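Local atomic coordinates of putatuve endo-xylanase (Clostridium stercorarium, PDB entry 1O8P), a protein that probably binds xylan and cellulose through this family 6 carbohydrate-binding module, a beta-sandwich belonging to a putative endo-xylanase. Residues A[27-32]-A[142-147]. Sequence-based numbering, arbitrary orientation.
With CA (calcium ion), chain B.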
loop_
_atom_site.group_PDB
_atom_site.type_symbol
_atom_site.label_atom_id
_atom_site.label_comp_id
_atom_site.label_asym_id
_atom_site.label_seq_id
_atom_site.Cartn_x
_atom_site.Cartn_y
_atom_site.Cartn_z
ATOM N N SER A 27 -6.337 5.630 -9.506
ATOM C CA SER A 27 -6.504 4.263 -10.049
ATOM C C SER A 27 -5.661 3.325 -9.214
ATOM O O SER A 27 -4.585 3.731 -8.765
ATOM C CB SER A 27 -5.951 4.124 -11.484
ATOM O OG SER A 27 -6.298 5.200 -12.306
ATOM N N ASN A 28 -6.111 2.075 -9.049
ATOM C CA ASN A 28 -5.382 1.075 -8.267
ATOM C C ASN A 28 -3.898 1.049 -8.547
ATOM O O ASN A 28 -3.449 0.932 -9.704
ATOM C CB ASN A 28 -5.950 -0.321 -8.471
ATOM C CG ASN A 28 -7.384 -0.416 -8.033
ATOM O OD1 ASN A 28 -7.916 0.505 -7.434
ATOM N ND2 ASN A 28 -8.025 -1.490 -8.364
ATOM N N ILE A 29 -3.123 1.206 -7.487
ATOM C CA ILE A 29 -1.688 0.962 -7.589
ATOM C C ILE A 29 -1.438 -0.468 -7.190
ATOM O O ILE A 29 -1.706 -0.844 -6.039
ATOM C CB ILE A 29 -0.877 1.954 -6.705
ATOM C CG1 ILE A 29 -1.259 3.405 -7.025
ATOM C CG2 ILE A 29 0.642 1.719 -6.921
ATOM C CD1 ILE A 29 -1.108 4.364 -5.869
ATOM N N GLN A 30 -0.912 -1.260 -8.129
ATOM C CA GLN A 30 -0.699 -2.675 -7.869
ATOM C C GLN A 30 0.466 -2.726 -6.908
ATOM O O GLN A 30 1.507 -2.143 -7.179
ATOM C CB GLN A 30 -0.461 -3.477 -9.172
ATOM C CG GLN A 30 -1.667 -3.480 -10.140
ATOM C CD GLN A 30 -2.948 -4.034 -9.485
ATOM O OE1 GLN A 30 -2.878 -4.905 -8.597
ATOM N NE2 GLN A 30 -4.107 -3.524 -9.897
ATOM N N ALA A 31 0.287 -3.388 -5.769
ATOM C CA ALA A 31 1.284 -3.341 -4.715
ATOM C C ALA A 31 2.587 -4.038 -5.151
ATOM O O ALA A 31 3.690 -3.717 -4.641
ATOM C CB ALA A 31 0.721 -3.953 -3.437
ATOM N N GLU A 32 2.466 -5.004 -6.064
ATOM C CA GLU A 32 3.653 -5.627 -6.656
ATOM C C GLU A 32 4.441 -4.659 -7.585
ATOM O O GLU A 32 5.550 -4.968 -7.984
ATOM C CB GLU A 32 3.309 -6.951 -7.390
ATOM C CG GLU A 32 2.493 -6.817 -8.672
ATOM C CD GLU A 32 1.001 -6.709 -8.413
ATOM O OE1 GLU A 32 0.592 -6.296 -7.303
ATOM O OE2 GLU A 32 0.211 -7.013 -9.328
ATOM N N ASP A 142 -2.776 -6.719 -2.443
ATOM C CA ASP A 142 -3.050 -6.866 -3.869
ATOM C C ASP A 142 -2.800 -5.486 -4.496
ATOM O O ASP A 142 -1.954 -5.350 -5.360
ATOM C CB ASP A 142 -4.499 -7.333 -4.060
ATOM C CG ASP A 142 -4.864 -7.563 -5.481
ATOM O OD1 ASP A 142 -4.042 -7.325 -6.417
ATOM O OD2 ASP A 142 -5.995 -7.974 -5.763
ATOM N N TRP A 143 -3.514 -4.465 -4.014
ATOM C CA TRP A 143 -3.371 -3.111 -4.533
ATOM C C TRP A 143 -3.809 -2.129 -3.492
ATOM O O TRP A 143 -4.384 -2.519 -2.459
ATOM C CB TRP A 143 -4.163 -2.884 -5.846
ATOM C CG TRP A 143 -5.589 -3.341 -5.853
ATOM C CD1 TRP A 143 -6.098 -4.443 -6.523
ATOM C CD2 TRP A 143 -6.723 -2.706 -5.220
ATOM N NE1 TRP A 143 -7.460 -4.529 -6.336
ATOM C CE2 TRP A 143 -7.875 -3.487 -5.540
ATOM C CE3 TRP A 143 -6.891 -1.554 -4.431
ATOM C CZ2 TRP A 143 -9.176 -3.159 -5.066
ATOM C CZ3 TRP A 143 -8.167 -1.231 -3.940
ATOM C CH2 TRP A 143 -9.302 -2.023 -4.272
ATOM N N PHE A 144 -3.532 -0.852 -3.778
ATOM C CA PHE A 144 -4.003 0.265 -2.959
ATOM C C PHE A 144 -4.351 1.449 -3.844
ATOM O O PHE A 144 -3.900 1.550 -4.992
ATOM C CB PHE A 144 -3.024 0.622 -1.800
ATOM C CG PHE A 144 -1.722 1.254 -2.229
ATOM C CD1 PHE A 144 -0.692 0.474 -2.791
ATOM C CD2 PHE A 144 -1.489 2.606 -2.022
ATOM C CE1 PHE A 144 0.531 1.037 -3.193
ATOM C CE2 PHE A 144 -0.240 3.171 -2.416
ATOM C CZ PHE A 144 0.755 2.384 -2.996
ATOM N N VAL A 145 -5.184 2.330 -3.332
ATOM C CA VAL A 145 -5.679 3.430 -4.141
ATOM C C VAL A 145 -6.131 4.547 -3.213
ATOM O O VAL A 145 -6.443 4.307 -2.052
ATOM C CB VAL A 145 -6.824 2.970 -5.169
ATOM C CG1 VAL A 145 -8.158 2.612 -4.456
ATOM C CG2 VAL A 145 -7.067 4.056 -6.223
ATOM N N PHE A 146 -6.143 5.773 -3.735
ATOM C CA PHE A 146 -6.511 6.969 -2.959
ATOM C C PHE A 146 -7.818 7.579 -3.492
ATOM O O PHE A 146 -8.209 7.301 -4.633
ATOM C CB PHE A 146 -5.355 7.997 -2.967
ATOM C CG PHE A 146 -4.080 7.491 -2.324
ATOM C CD1 PHE A 146 -3.864 7.652 -0.947
ATOM C CD2 PHE A 146 -3.107 6.809 -3.086
ATOM C CE1 PHE A 146 -2.679 7.175 -0.344
ATOM C CE2 PHE A 146 -1.928 6.319 -2.490
ATOM C CZ PHE A 146 -1.707 6.499 -1.126
ATOM N N SER A 147 -8.502 8.362 -2.658
ATOM C CA SER A 147 -9.760 9.038 -3.023
ATOM C C SER A 147 -9.778 10.452 -2.491
ATOM O O SER A 147 -9.171 10.731 -1.459
ATOM C CB SER A 147 -11.007 8.378 -2.381
ATOM O OG SER A 147 -11.011 6.978 -2.412
HETATM CA CA CA B . -1.942 -6.785 -7.423
HETATM O O HOH W 1 -2.354 -7.830 -9.608
#
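Ile-29 and Phe-144 face each other as an antiparallel hydrogen-bonded pair, the short strand 29-30 lying along strand 140-147. Ile-29 N gives a short bond of 2.6 Å to Phe-144 O, and Phe-144 N returns one of 2.9 Å to Ile-29 O. Beyond the non-hydrogen-bonded pair Gln-30/Trp-143, Ala-31 N reaches Asp-142 O at 3.0 Å. That same oxygen also coordinates a calcium ion, to which Asp-142 adds OD1, Gln-30 its amide OE1 at 2.4 Å and Glu-32 both carboxylate oxygens, OE1 lying nearer than OE2. Bends at chi2 (-57° in Gln-30, -83° in Glu-32) turn their ends back to the ion. A water and Ser-52 O complete the site, while Asp-142 OD2 makes a salt bridge with Arg-80. The positive ion probably offsets repulsion between the two carboxylates.

In the beta-sandwich of this family 6 module, strand 29-30 is one edge strand of a four-stranded antiparallel sheet, and the calcium joins its end to the start of segment 142-147. Toward the interior, Ile-29 lies over one face of the Phe-144 ring in a CH-pi contact, CB 4.1 Å from the centroid; its CD1 continues to the edge of Phe-146, 4.0 Å from CE2. Tyr-65 meets Phe-144 edge-to-face. On the other side of the sheet the Asn-28 amide stacks on the Trp-143 indole, their planes 11° apart and ND2 3.4 Å above the ring plane, over its centre. Asn-28 OD1 lies over the CE3-CZ3 side of the indole and also meets Val-145, 3.5 Å from its CB, and Val-145 CG2 packs against the Ser-27 backbone.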